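Local coordinates for protein insecticyanin A form (Manduca sexta, PDB 1Z24) that binds the blue pigment biliverdin IX gamma in a lipocalin barrel and, together with lipoprotein-bound carotenes, gives hornworms their green camouflage, at residues 60-64 with 65-69; 75-78 with 79-82; 91-95 with 96-100; 158-162 with 163-167. All coordinates share one frame; numbering follows the deposited sequence.

How the interactions relate
All four contacts are local and follow one another along the chain of a lipocalin, whose curled beta-sheet encloses the chromophore pocket. Interactions 1 and 3 are hairpin ends, and both touch biliverdin; their centres lie about 20 Å apart, and strands 66-76 and 88-94 are neighbours in the sheet. Strand 66-76 joins interaction 1 to interaction 2, at its far end, where the chain turns into helix 80-83; those centres are about 31 Å apart, on opposite sides of the chain's centre. Interaction 4, after helix 144-154, leads into strand 166-167 of the same sheet, with its centre about 29 Å from that of interaction 3. Two hairpins thus reach the pigment; the others connect helix and strand.

Interaction 1. Residues 60-64 with 65-69; sequences SFVSN and GVKEY. With BLV (biliverdin IX gamma chromophore), chain B.
Two torsions bring F61 and E68 together: the phenylalanine holds CG between its backbone N and carbonyl carbon (chi1 61°), and E68 turns CG opposite its carbonyl carbon (chi1 -56°) before running out extended. The carboxylate thereby reaches the edge of the ring, with E68 OE1 lying near the ring plane 3.7 Å from F61 CE1, and the two planes are inclined at 56°. One ring face is taken by the chromophore, whose vinyl carbon CAC sits 3.5 Å from F61 CD2, displaced toward the rim. These residues form a hydrogen-bonded antiparallel pair, F61 N to E68 O (3.0 Å) and E68 N to F61 O (2.8 Å). A second such pair, S63 with V66, closes the hairpin through a type I' turn; N64 and G65 fill its middle with positive phi, an Asn-Gly sequence often met in such turns. On the opposite face of the sheet the side chains of V62 and K67 cross at an angle, V62 CG2 4.1 Å from K67 CG, and the lysine chain bends so that its CD lies 3.9 Å from S60 CB. K67 NZ goes on to a weak hydrogen bond with Y177 OH, and strand 179-182 flanks the outer side of strand 66-76. The hairpin presents the F61 ring to the pigment pocket of the lipocalin barrel, E68 reaching the vinyl group through its backbone O and S60 through its N. Chemically, the phenyl face gives the pigment an apolar surface, while the carboxylate meets the ring at its C-H rim, probably the electrostatically kinder side for a negative group.

Interaction 2. Residues 75-78 with 79-82; sequences EIAP and DAKY
I76 and A80 make the tight part of this contact, where strand 66-76 gives way to helix 80-83. The methyl I76 CG2 is anti to the backbone N of its own residue, which directs it at A80 CB, 3.5 Å away; A77 CB completes the apolar cluster at 4.2 Å from A80 CB. F18 packs against I76 beyond the two segments, and K87 touches both alanines. The backbone is turned here as well, for K81 N makes weak hydrogen bonds to A77 O (2.9 Å) and to P78 O (3.4 Å), while Y82 N is bonded to D79 O at 3.1 Å. The exposed side is looser. There the extended lysine chain runs past I76 O and ends in a weak salt bridge, K81 NZ to E75 OE1 at 3.3 Å, with the two side chains crossing at a slant. The Y82 ring comes edge-on to P78 O, its CD1 lying 3.7 Å from that oxygen. D79 looks to K87 for its salt bridge, although its OD2 also lies beside A77 CB. The alanine methyls thus probably let strand end and helix start come close, whereas the weak surface charge pair is likely to add only a modest, solvent-screened attraction.

Interaction 3. Residues 91-95 with 96-100; sequences TFKFG and QRVVN. With BLV (biliverdin IX gamma chromophore), chain B.
The guanidinium of R97 lies flat on the ring of F94, planes 11° apart and centres 4.2 Å, with NH2 over the ring near CG. Its edge meets the chromophore propionate end-on: R97 NH1 donates to O2D of biliverdin at 2.8 Å and almost straight (174°), and R97 NH2 donates to O1D at 3.1 Å. R97 NH2 has a second partner in the C-terminal carboxylate, the OXT of H189, so two anions share this cation. F94 also supports the propionate, with its CZ 3.6 Å from the carboxyl carbon CGD. Were F94 replaced by an alanine, the guanidinium would lose its flat backing and is likely to be held in rotation less firmly, mainly by its anions. Beneath these side chains the backbone forms two hydrogen-bonded antiparallel pairs, F92 with V99 and F94 with R97, the latter spanning a type II' turn with G95 at positive phi. F94 N donates to R97 O at 2.7 Å, and R97 N to F94 O. On the other face of this hairpin, T91 OG1 donates to N100 OD1 at 2.8 Å, the two side chains lying side by side. Taken together, the paired bonds would probably offset much of the charge of a propionate at the pocket and, with the cation-pi stack, probably help to fix the orientation of the bound pigment.

Interaction 4. Residues 158-162 with 163-167; sequences HLIDA and SKFIS
S163 and D161 form an Asx turn that starts a single turn of 3-10 helix in the loop between helix 144-154 and strand 166-167. With CG anti to its backbone N (chi1 175°), D161 swings its carboxylate forward so that OD2 takes two bonds from S163, one from OG at 2.6 Å and one from N at 3.0 Å. Both donors come from the same face of the carboxylate, out of its plane, and the hydroxyl is on the syn side. A leucine in place of D161 would probably leave the S163 hydroxyl and amide without this acceptor and free the start of the turn to shift. K164 follows, its N bonded to D161 O at 2.8 Å; its bent chain passes the other carboxylate oxygen, with CG 3.4 Å from D161 OD1, but the ammonium stops short of a salt bridge. F165 ends the turn with an almost straight bond from its N to A162 O, N-H...O angle 173°. Its ring touches A132 and I134 of strand 127-136, and I166 bonds to K32 as the chain enters the barrel sheet. Against that ring lies I160, whose CG2 is 3.7 Å from F165 CE2.

Interaction 1. Residues 60-64 with 65-69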
loop_
_atom_site.group_PDB
_atom_site.type_symbol
_atom_site.label_atom_id
_atom_site.label_comp_id
_atom_site.label_asym_id
_atom_site.label_seq_id
_atom_site.Cartn_x
_atom_site.Cartn_y
_atom_site.Cartn_z
ATOM N N SER A 60 10.800 -16.293 -24.813
ATOM C CA SER A 60 12.114 -16.806 -24.958
ATOM C C SER A 60 13.191 -15.920 -24.414
ATOM O O SER A 60 13.070 -14.714 -24.276
ATOM C CB SER A 60 12.468 -17.124 -26.423
ATOM O OG SER A 60 12.816 -15.953 -27.176
ATOM N N PHE A 61 14.286 -16.578 -24.145
ATOM C CA PHE A 61 15.475 -15.952 -23.667
ATOM C C PHE A 61 16.638 -16.862 -23.964
ATOM O O PHE A 61 16.469 -18.013 -24.382
ATOM C CB PHE A 61 15.447 -15.369 -22.281
ATOM C CG PHE A 61 15.188 -16.322 -21.146
ATOM C CD1 PHE A 61 15.583 -17.672 -21.168
ATOM C CD2 PHE A 61 14.573 -15.833 -19.991
ATOM C CE1 PHE A 61 15.365 -18.521 -20.082
ATOM C CE2 PHE A 61 14.365 -16.666 -18.882
ATOM C CZ PHE A 61 14.752 -18.019 -18.918
ATOM N N VAL A 62 17.798 -16.338 -23.740
ATOM C CA VAL A 62 19.016 -17.066 -23.976
ATOM C C VAL A 62 19.897 -17.219 -22.716
ATOM O O VAL A 62 20.225 -16.254 -21.995
ATOM C CB VAL A 62 19.843 -16.404 -25.140
ATOM C CG1 VAL A 62 21.108 -17.196 -25.463
ATOM C CG2 VAL A 62 19.047 -16.265 -26.449
ATOM N N SER A 63 20.303 -18.466 -22.471
ATOM C CA SER A 63 21.173 -18.818 -21.366
ATOM C C SER A 63 22.272 -19.662 -21.982
ATOM O O SER A 63 21.976 -20.680 -22.603
ATOM C CB SER A 63 20.462 -19.534 -20.194
ATOM O OG SER A 63 19.215 -18.859 -20.020
ATOM N N ASN A 64 23.511 -19.202 -21.853
ATOM C CA ASN A 64 24.691 -19.888 -22.361
ATOM C C ASN A 64 24.577 -20.489 -23.729
ATOM O O ASN A 64 24.869 -21.665 -23.900
ATOM C CB ASN A 64 25.157 -21.029 -21.426
ATOM C CG ASN A 64 25.242 -20.549 -19.987
ATOM O OD1 ASN A 64 24.484 -20.955 -19.032
ATOM N ND2 ASN A 64 26.196 -19.635 -19.851
ATOM N N GLY A 65 24.177 -19.687 -24.695
ATOM C CA GLY A 65 24.079 -20.181 -26.048
ATOM C C GLY A 65 22.845 -20.959 -26.360
ATOM O O GLY A 65 22.640 -21.402 -27.482
ATOM N N VAL A 66 22.024 -21.117 -25.371
ATOM C CA VAL A 66 20.816 -21.853 -25.619
ATOM C C VAL A 66 19.603 -20.984 -25.522
ATOM O O VAL A 66 19.434 -20.186 -24.579
ATOM C CB VAL A 66 20.624 -22.889 -24.556
ATOM C CG1 VAL A 66 19.332 -23.642 -24.928
ATOM C CG2 VAL A 66 21.895 -23.724 -24.633
ATOM N N LYS A 67 18.761 -21.172 -26.504
ATOM C CA LYS A 67 17.586 -20.400 -26.495
ATOM C C LYS A 67 16.490 -21.186 -25.900
ATOM O O LYS A 67 15.989 -22.107 -26.539
ATOM C CB LYS A 67 17.122 -19.956 -27.863
ATOM C CG LYS A 67 16.096 -18.831 -27.837
ATOM C CD LYS A 67 14.931 -18.923 -28.801
ATOM C CE LYS A 67 15.124 -18.907 -30.313
ATOM N NZ LYS A 67 14.522 -17.724 -30.987
ATOM N N GLU A 68 16.103 -20.790 -24.703
ATOM C CA GLU A 68 14.997 -21.468 -24.064
ATOM C C GLU A 68 13.683 -20.738 -24.307
ATOM O O GLU A 68 13.568 -19.478 -24.244
ATOM C CB GLU A 68 15.225 -21.695 -22.589
ATOM C CG GLU A 68 16.502 -22.461 -22.382
ATOM C CD GLU A 68 16.849 -22.509 -20.922
ATOM O OE1 GLU A 68 16.101 -22.104 -20.057
ATOM O OE2 GLU A 68 18.022 -23.001 -20.677
ATOM N N TYR A 69 12.655 -21.557 -24.581
ATOM C CA TYR A 69 11.389 -20.940 -24.828
ATOM C C TYR A 69 10.205 -21.673 -24.234
ATOM O O TYR A 69 10.318 -22.816 -23.782
ATOM C CB TYR A 69 11.246 -20.705 -26.315
ATOM C CG TYR A 69 11.216 -21.991 -27.035
ATOM C CD1 TYR A 69 9.959 -22.484 -27.394
ATOM C CD2 TYR A 69 12.396 -22.683 -27.363
ATOM C CE1 TYR A 69 9.866 -23.686 -28.102
ATOM C CE2 TYR A 69 12.327 -23.887 -28.075
ATOM C CZ TYR A 69 11.051 -24.365 -28.432
ATOM O OH TYR A 69 10.902 -25.540 -29.126
HETATM N NA BLV B . 6.545 -14.432 -15.017
HETATM C C1A BLV B . 6.319 -15.022 -13.818
HETATM C C2A BLV B . 5.112 -14.553 -13.157
HETATM C C3A BLV B . 4.569 -13.635 -14.007
HETATM C C4A BLV B . 5.483 -13.564 -15.163
HETATM C CMA BLV B . 3.295 -12.725 -13.828
HETATM O OA BLV B . 7.057 -15.868 -13.362
HETATM C CAA BLV B . 4.638 -14.958 -11.821
HETATM C CBA BLV B . 5.538 -14.197 -10.893
HETATM C CGA BLV B . 5.290 -14.680 -9.465
HETATM O O1A BLV B . 4.638 -14.044 -8.682
HETATM O O2A BLV B . 5.730 -15.736 -9.133
HETATM C CHB BLV B . 5.280 -12.694 -16.232
HETATM N NB BLV B . 7.140 -13.231 -17.726
HETATM C C1B BLV B . 6.143 -12.394 -17.274
HETATM C C2B BLV B . 6.091 -11.183 -18.054
HETATM C C3B BLV B . 7.060 -11.300 -18.963
HETATM C C4B BLV B . 7.729 -12.587 -18.742
HETATM C CMB BLV B . 5.115 -10.031 -17.872
HETATM C CAB BLV B . 7.418 -10.287 -20.009
HETATM C CBB BLV B . 8.771 -10.134 -20.186
HETATM C CHC BLV B . 8.769 -13.067 -19.549
HETATM N NC BLV B . 9.499 -15.178 -18.611
HETATM C C1C BLV B . 9.409 -14.271 -19.613
HETATM C C2C BLV B . 10.143 -14.720 -20.808
HETATM C C3C BLV B . 10.676 -15.927 -20.605
HETATM C C4C BLV B . 10.261 -16.232 -19.177
HETATM C CMC BLV B . 10.172 -13.990 -22.067
HETATM C CAC BLV B . 11.543 -16.875 -21.456
HETATM C CBC BLV B . 11.542 -18.209 -21.222
HETATM C CHD BLV B . 10.671 -17.394 -18.433
HETATM N ND BLV B . 8.627 -17.721 -17.083
HETATM C C1D BLV B . 9.938 -18.093 -17.495
HETATM C C2D BLV B . 10.353 -19.347 -16.793
HETATM C C3D BLV B . 9.314 -19.723 -15.972
HETATM C C4D BLV B . 8.284 -18.721 -16.182
HETATM C CMD BLV B . 11.656 -20.079 -16.907
HETATM O OD BLV B . 7.213 -18.757 -15.624
HETATM C CAD BLV B . 9.260 -20.909 -15.093
HETATM C CBD BLV B . 8.404 -21.959 -15.775
HETATM C CGD BLV B . 8.110 -23.169 -14.814
HETATM O O1D BLV B . 8.800 -24.137 -14.852
HETATM O O2D BLV B . 7.201 -23.132 -14.005
#

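Interaction 2. Residues 75-78 with 79-82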
loop_
_atom_site.group_PDB
_atom_site.type_symbol
_atom_site.label_atom_id
_atom_site.label_comp_id
_atom_site.label_asym_id
_atom_site.label_seq_id
_atom_site.Cartn_x
_atom_site.Cartn_y
_atom_site.Cartn_z
ATOM N N GLU A 75 -5.099 -15.180 -22.474
ATOM C CA GLU A 75 -6.479 -14.745 -22.460
ATOM C C GLU A 75 -6.665 -13.614 -21.466
ATOM O O GLU A 75 -5.879 -13.459 -20.512
ATOM C CB GLU A 75 -7.316 -15.927 -22.010
ATOM C CG GLU A 75 -8.728 -15.982 -22.510
ATOM C CD GLU A 75 -9.426 -17.056 -21.793
ATOM O OE1 GLU A 75 -10.637 -17.247 -21.868
ATOM O OE2 GLU A 75 -8.568 -17.752 -21.068
ATOM N N ILE A 76 -7.708 -12.829 -21.701
ATOM C CA ILE A 76 -7.957 -11.764 -20.791
ATOM C C ILE A 76 -8.461 -12.359 -19.491
ATOM O O ILE A 76 -9.281 -13.294 -19.458
ATOM C CB ILE A 76 -9.058 -10.816 -21.281
ATOM C CG1 ILE A 76 -8.725 -10.128 -22.606
ATOM C CG2 ILE A 76 -9.418 -9.742 -20.228
ATOM C CD1 ILE A 76 -7.501 -9.211 -22.608
ATOM N N ALA A 77 -7.996 -11.802 -18.373
ATOM C CA ALA A 77 -8.450 -12.281 -17.066
ATOM C C ALA A 77 -9.978 -12.155 -16.925
ATOM O O ALA A 77 -10.613 -11.176 -17.358
ATOM C CB ALA A 77 -7.672 -11.675 -15.869
ATOM N N PRO A 78 -10.560 -13.186 -16.323
ATOM C CA PRO A 78 -11.979 -13.290 -16.108
ATOM C C PRO A 78 -12.547 -12.074 -15.499
ATOM O O PRO A 78 -13.572 -11.686 -15.945
ATOM C CB PRO A 78 -12.307 -14.446 -15.175
ATOM C CG PRO A 78 -10.996 -15.068 -14.904
ATOM C CD PRO A 78 -9.919 -14.328 -15.702
ATOM N N ASP A 79 -11.919 -11.500 -14.485
ATOM C CA ASP A 79 -12.498 -10.318 -13.932
ATOM C C ASP A 79 -12.368 -9.108 -14.902
ATOM O O ASP A 79 -13.257 -8.265 -14.983
ATOM C CB ASP A 79 -11.906 -9.984 -12.559
ATOM C CG ASP A 79 -10.427 -9.591 -12.643
ATOM O OD1 ASP A 79 -9.914 -8.769 -11.993
ATOM O OD2 ASP A 79 -9.715 -10.271 -13.439
ATOM N N ALA A 80 -11.272 -9.025 -15.636
ATOM C CA ALA A 80 -10.982 -7.940 -16.589
ATOM C C ALA A 80 -11.914 -7.992 -17.773
ATOM O O ALA A 80 -12.025 -7.086 -18.583
ATOM C CB ALA A 80 -9.541 -8.169 -17.085
ATOM N N LYS A 81 -12.586 -9.096 -17.926
ATOM C CA LYS A 81 -13.492 -9.148 -19.047
ATOM C C LYS A 81 -14.638 -8.152 -18.817
ATOM O O LYS A 81 -15.165 -7.544 -19.732
ATOM C CB LYS A 81 -14.078 -10.538 -19.360
ATOM C CG LYS A 81 -13.074 -11.349 -20.118
ATOM C CD LYS A 81 -13.264 -12.821 -19.998
ATOM C CE LYS A 81 -12.680 -13.494 -21.219
ATOM N NZ LYS A 81 -12.957 -14.925 -21.232
ATOM N N TYR A 82 -15.004 -8.004 -17.565
ATOM C CA TYR A 82 -16.058 -7.131 -17.153
ATOM C C TYR A 82 -15.628 -5.708 -16.959
ATOM O O TYR A 82 -16.393 -4.770 -17.244
ATOM C CB TYR A 82 -16.608 -7.660 -15.812
ATOM C CG TYR A 82 -17.487 -8.863 -16.067
ATOM C CD1 TYR A 82 -16.913 -10.143 -15.996
ATOM C CD2 TYR A 82 -18.859 -8.717 -16.359
ATOM C CE1 TYR A 82 -17.685 -11.281 -16.252
ATOM C CE2 TYR A 82 -19.638 -9.852 -16.629
ATOM C CZ TYR A 82 -19.033 -11.118 -16.589
ATOM O OH TYR A 82 -19.761 -12.211 -16.824
#

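Interaction 3. Residues 91-95 with 96-100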
loop_
_atom_site.group_PDB
_atom_site.type_symbol
_atom_site.label_atom_id
_atom_site.label_comp_id
_atom_site.label_asym_id
_atom_site.label_seq_id
_atom_site.Cartn_x
_atom_site.Cartn_y
_atom_site.Cartn_z
ATOM N N THR A 91 -1.151 -19.343 -19.863
ATOM C CA THR A 91 -1.190 -20.663 -19.362
ATOM C C THR A 91 -0.213 -21.478 -20.106
ATOM O O THR A 91 -0.198 -21.545 -21.354
ATOM C CB THR A 91 -2.550 -21.217 -19.650
ATOM O OG1 THR A 91 -3.530 -20.415 -18.982
ATOM C CG2 THR A 91 -2.599 -22.672 -19.184
ATOM N N PHE A 92 0.612 -22.086 -19.299
ATOM C CA PHE A 92 1.685 -22.971 -19.774
ATOM C C PHE A 92 1.582 -24.369 -19.158
ATOM O O PHE A 92 1.192 -24.507 -18.013
ATOM C CB PHE A 92 3.079 -22.448 -19.363
ATOM C CG PHE A 92 3.319 -21.131 -19.988
ATOM C CD1 PHE A 92 3.624 -21.024 -21.350
ATOM C CD2 PHE A 92 3.163 -19.989 -19.199
ATOM C CE1 PHE A 92 3.823 -19.761 -21.905
ATOM C CE2 PHE A 92 3.373 -18.711 -19.736
ATOM C CZ PHE A 92 3.699 -18.632 -21.088
ATOM N N LYS A 93 1.939 -25.411 -19.901
ATOM C CA LYS A 93 1.858 -26.749 -19.350
ATOM C C LYS A 93 3.203 -27.439 -19.361
ATOM O O LYS A 93 3.873 -27.428 -20.386
ATOM C CB LYS A 93 0.903 -27.586 -20.161
ATOM C CG LYS A 93 -0.521 -27.070 -20.162
ATOM C CD LYS A 93 -1.458 -27.777 -21.137
ATOM C CE LYS A 93 -2.917 -27.370 -20.989
ATOM N NZ LYS A 93 -3.584 -27.287 -22.300
ATOM N N PHE A 94 3.603 -28.026 -18.219
ATOM C CA PHE A 94 4.849 -28.745 -18.138
ATOM C C PHE A 94 4.350 -30.105 -17.805
ATOM O O PHE A 94 4.054 -30.349 -16.628
ATOM C CB PHE A 94 5.618 -28.195 -16.970
ATOM C CG PHE A 94 5.836 -26.771 -17.241
ATOM C CD1 PHE A 94 4.902 -25.869 -16.733
ATOM C CD2 PHE A 94 6.922 -26.338 -18.010
ATOM C CE1 PHE A 94 5.059 -24.500 -16.957
ATOM C CE2 PHE A 94 7.089 -24.966 -18.237
ATOM C CZ PHE A 94 6.153 -24.066 -17.713
ATOM N N GLY A 95 4.196 -30.956 -18.814
ATOM C CA GLY A 95 3.651 -32.281 -18.495
ATOM C C GLY A 95 2.250 -32.075 -17.896
ATOM O O GLY A 95 1.413 -31.421 -18.503
ATOM N N GLN A 96 2.023 -32.581 -16.680
ATOM C CA GLN A 96 0.747 -32.444 -15.970
ATOM C C GLN A 96 0.689 -31.151 -15.183
ATOM O O GLN A 96 -0.357 -30.777 -14.690
ATOM C CB GLN A 96 0.675 -33.522 -14.825
ATOM C CG GLN A 96 -0.493 -34.521 -14.903
ATOM C CD GLN A 96 -0.256 -35.557 -16.000
ATOM O OE1 GLN A 96 -1.061 -35.647 -16.988
ATOM N NE2 GLN A 96 0.861 -36.327 -15.831
ATOM N N ARG A 97 1.810 -30.475 -15.020
ATOM C CA ARG A 97 1.762 -29.255 -14.275
ATOM C C ARG A 97 1.260 -28.136 -15.167
ATOM O O ARG A 97 1.776 -27.906 -16.271
ATOM C CB ARG A 97 3.119 -28.908 -13.671
ATOM C CG ARG A 97 3.054 -27.584 -12.929
ATOM C CD ARG A 97 4.305 -27.462 -12.097
ATOM N NE ARG A 97 5.455 -27.578 -12.983
ATOM C CZ ARG A 97 6.154 -26.549 -13.397
ATOM N NH1 ARG A 97 5.839 -25.315 -13.001
ATOM N NH2 ARG A 97 7.196 -26.736 -14.224
ATOM N N VAL A 98 0.225 -27.459 -14.671
ATOM C CA VAL A 98 -0.378 -26.350 -15.396
ATOM C C VAL A 98 -0.159 -25.053 -14.626
ATOM O O VAL A 98 -0.494 -24.939 -13.444
ATOM C CB VAL A 98 -1.871 -26.570 -15.657
ATOM C CG1 VAL A 98 -2.565 -25.271 -15.936
ATOM C CG2 VAL A 98 -2.127 -27.542 -16.780
ATOM N N VAL A 99 0.409 -24.069 -15.307
ATOM C CA VAL A 99 0.671 -22.774 -14.717
ATOM C C VAL A 99 -0.195 -21.667 -15.363
ATOM O O VAL A 99 -0.361 -21.610 -16.588
ATOM C CB VAL A 99 2.161 -22.571 -14.915
ATOM C CG1 VAL A 99 2.499 -21.124 -14.688
ATOM C CG2 VAL A 99 2.953 -23.518 -13.967
ATOM N N ASN A 100 -0.759 -20.807 -14.510
ATOM C CA ASN A 100 -1.581 -19.672 -14.908
ATOM C C ASN A 100 -0.967 -18.364 -14.405
ATOM O O ASN A 100 -1.182 -17.946 -13.281
ATOM C CB ASN A 100 -2.975 -19.782 -14.413
ATOM C CG ASN A 100 -3.619 -20.989 -15.053
ATOM O OD1 ASN A 100 -3.905 -21.049 -16.232
ATOM N ND2 ASN A 100 -3.800 -22.014 -14.293
HETATM N NA BLV B . 6.545 -14.432 -15.017
HETATM C C1A BLV B . 6.319 -15.022 -13.818
HETATM C C2A BLV B . 5.112 -14.553 -13.157
HETATM C C3A BLV B . 4.569 -13.635 -14.007
HETATM C C4A BLV B . 5.483 -13.564 -15.163
HETATM C CMA BLV B . 3.295 -12.725 -13.828
HETATM O OA BLV B . 7.057 -15.868 -13.362
HETATM C CAA BLV B . 4.638 -14.958 -11.821
HETATM C CBA BLV B . 5.538 -14.197 -10.893
HETATM C CGA BLV B . 5.290 -14.680 -9.465
HETATM O O1A BLV B . 4.638 -14.044 -8.682
HETATM O O2A BLV B . 5.730 -15.736 -9.133
HETATM C CHB BLV B . 5.280 -12.694 -16.232
HETATM N NB BLV B . 7.140 -13.231 -17.726
HETATM C C1B BLV B . 6.143 -12.394 -17.274
HETATM C C2B BLV B . 6.091 -11.183 -18.054
HETATM C C3B BLV B . 7.060 -11.300 -18.963
HETATM C C4B BLV B . 7.729 -12.587 -18.742
HETATM C CMB BLV B . 5.115 -10.031 -17.872
HETATM C CAB BLV B . 7.418 -10.287 -20.009
HETATM C CBB BLV B . 8.771 -10.134 -20.186
HETATM C CHC BLV B . 8.769 -13.067 -19.549
HETATM N NC BLV B . 9.499 -15.178 -18.611
HETATM C C1C BLV B . 9.409 -14.271 -19.613
HETATM C C2C BLV B . 10.143 -14.720 -20.808
HETATM C C3C BLV B . 10.676 -15.927 -20.605
HETATM C C4C BLV B . 10.261 -16.232 -19.177
HETATM C CMC BLV B . 10.172 -13.990 -22.067
HETATM C CAC BLV B . 11.543 -16.875 -21.456
HETATM C CBC BLV B . 11.542 -18.209 -21.222
HETATM C CHD BLV B . 10.671 -17.394 -18.433
HETATM N ND BLV B . 8.627 -17.721 -17.083
HETATM C C1D BLV B . 9.938 -18.093 -17.495
HETATM C C2D BLV B . 10.353 -19.347 -16.793
HETATM C C3D BLV B . 9.314 -19.723 -15.972
HETATM C C4D BLV B . 8.284 -18.721 -16.182
HETATM C CMD BLV B . 11.656 -20.079 -16.907
HETATM O OD BLV B . 7.213 -18.757 -15.624
HETATM C CAD BLV B . 9.260 -20.909 -15.093
HETATM C CBD BLV B . 8.404 -21.959 -15.775
HETATM C CGD BLV B . 8.110 -23.169 -14.814
HETATM O O1D BLV B . 8.800 -24.137 -14.852
HETATM O O2D BLV B . 7.201 -23.132 -14.005
#

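Interaction 4. Residues 158-162 with 163-167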
loop_
_atom_site.group_PDB
_atom_site.type_symbol
_atom_site.label_atom_id
_atom_site.label_comp_id
_atom_site.label_asym_id
_atom_site.label_seq_id
_atom_site.Cartn_x
_atom_site.Cartn_y
_atom_site.Cartn_z
ATOM N N HIS A 158 4.851 4.520 -5.488
ATOM C CA HIS A 158 4.431 3.860 -4.240
ATOM C C HIS A 158 4.184 2.386 -4.436
ATOM O O HIS A 158 3.780 1.689 -3.522
ATOM C CB HIS A 158 3.104 4.475 -3.713
ATOM C CG HIS A 158 1.966 4.354 -4.664
ATOM N ND1 HIS A 158 1.972 4.954 -5.901
ATOM C CD2 HIS A 158 0.778 3.694 -4.528
ATOM C CE1 HIS A 158 0.839 4.654 -6.485
ATOM N NE2 HIS A 158 0.093 3.901 -5.681
ATOM N N LEU A 159 4.393 1.907 -5.639
ATOM C CA LEU A 159 4.158 0.515 -5.866
ATOM C C LEU A 159 5.398 -0.170 -6.398
ATOM O O LEU A 159 5.564 -1.366 -6.217
ATOM C CB LEU A 159 3.110 0.243 -6.928
ATOM C CG LEU A 159 1.774 0.818 -6.570
ATOM C CD1 LEU A 159 0.924 0.661 -7.809
ATOM C CD2 LEU A 159 1.141 -0.027 -5.458
ATOM N N ILE A 160 6.246 0.599 -7.067
ATOM C CA ILE A 160 7.459 0.073 -7.646
ATOM C C ILE A 160 8.649 0.914 -7.342
ATOM O O ILE A 160 8.648 2.086 -7.611
ATOM C CB ILE A 160 7.335 -0.013 -9.132
ATOM C CG1 ILE A 160 6.278 -1.037 -9.468
ATOM C CG2 ILE A 160 8.648 -0.383 -9.840
ATOM C CD1 ILE A 160 5.814 -0.773 -10.900
ATOM N N ASP A 161 9.664 0.305 -6.789
ATOM C CA ASP A 161 10.846 1.035 -6.497
ATOM C C ASP A 161 11.726 0.908 -7.758
ATOM O O ASP A 161 12.419 -0.098 -8.005
ATOM C CB ASP A 161 11.490 0.382 -5.321
ATOM C CG ASP A 161 12.856 1.015 -4.972
ATOM O OD1 ASP A 161 13.432 0.710 -3.984
ATOM O OD2 ASP A 161 13.352 1.955 -5.747
ATOM N N ALA A 162 11.717 1.993 -8.489
ATOM C CA ALA A 162 12.438 2.091 -9.725
ATOM C C ALA A 162 13.893 1.842 -9.648
ATOM O O ALA A 162 14.536 1.375 -10.578
ATOM C CB ALA A 162 12.050 3.278 -10.538
ATOM N N SER A 163 14.419 2.157 -8.519
ATOM C CA SER A 163 15.826 1.962 -8.345
ATOM C C SER A 163 16.166 0.508 -8.247
ATOM O O SER A 163 17.316 0.141 -8.175
ATOM C CB SER A 163 16.280 2.669 -7.083
ATOM O OG SER A 163 15.976 1.879 -5.978
ATOM N N LYS A 164 15.184 -0.337 -8.229
ATOM C CA LYS A 164 15.540 -1.728 -8.122
ATOM C C LYS A 164 15.486 -2.407 -9.483
ATOM O O LYS A 164 15.685 -3.585 -9.561
ATOM C CB LYS A 164 14.543 -2.346 -7.222
ATOM C CG LYS A 164 14.689 -1.816 -5.808
ATOM C CD LYS A 164 16.064 -2.153 -5.275
ATOM C CE LYS A 164 16.339 -1.653 -3.861
ATOM N NZ LYS A 164 15.806 -2.548 -2.827
ATOM N N PHE A 165 15.203 -1.695 -10.571
ATOM C CA PHE A 165 15.155 -2.348 -11.887
ATOM C C PHE A 165 16.524 -2.821 -12.365
ATOM O O PHE A 165 17.556 -2.233 -12.103
ATOM C CB PHE A 165 14.576 -1.521 -13.010
ATOM C CG PHE A 165 13.074 -1.469 -13.041
ATOM C CD1 PHE A 165 12.338 -2.581 -13.425
ATOM C CD2 PHE A 165 12.394 -0.305 -12.684
ATOM C CE1 PHE A 165 10.943 -2.533 -13.432
ATOM C CE2 PHE A 165 11.008 -0.218 -12.672
ATOM C CZ PHE A 165 10.298 -1.353 -13.053
ATOM N N ILE A 166 16.526 -3.910 -13.077
ATOM C CA ILE A 166 17.746 -4.471 -13.601
ATOM C C ILE A 166 17.614 -4.550 -15.104
ATOM O O ILE A 166 16.691 -5.193 -15.593
ATOM C CB ILE A 166 17.972 -5.847 -13.044
ATOM C CG1 ILE A 166 18.352 -5.757 -11.561
ATOM C CG2 ILE A 166 19.147 -6.438 -13.806
ATOM C CD1 ILE A 166 17.879 -7.037 -10.885
ATOM N N SER A 167 18.541 -3.906 -15.831
ATOM C CA SER A 167 18.519 -3.849 -17.303
ATOM C C SER A 167 18.854 -5.140 -17.980
ATOM O O SER A 167 19.743 -5.836 -17.495
ATOM C CB SER A 167 19.418 -2.734 -17.723
ATOM O OG SER A 167 18.702 -1.501 -17.671
#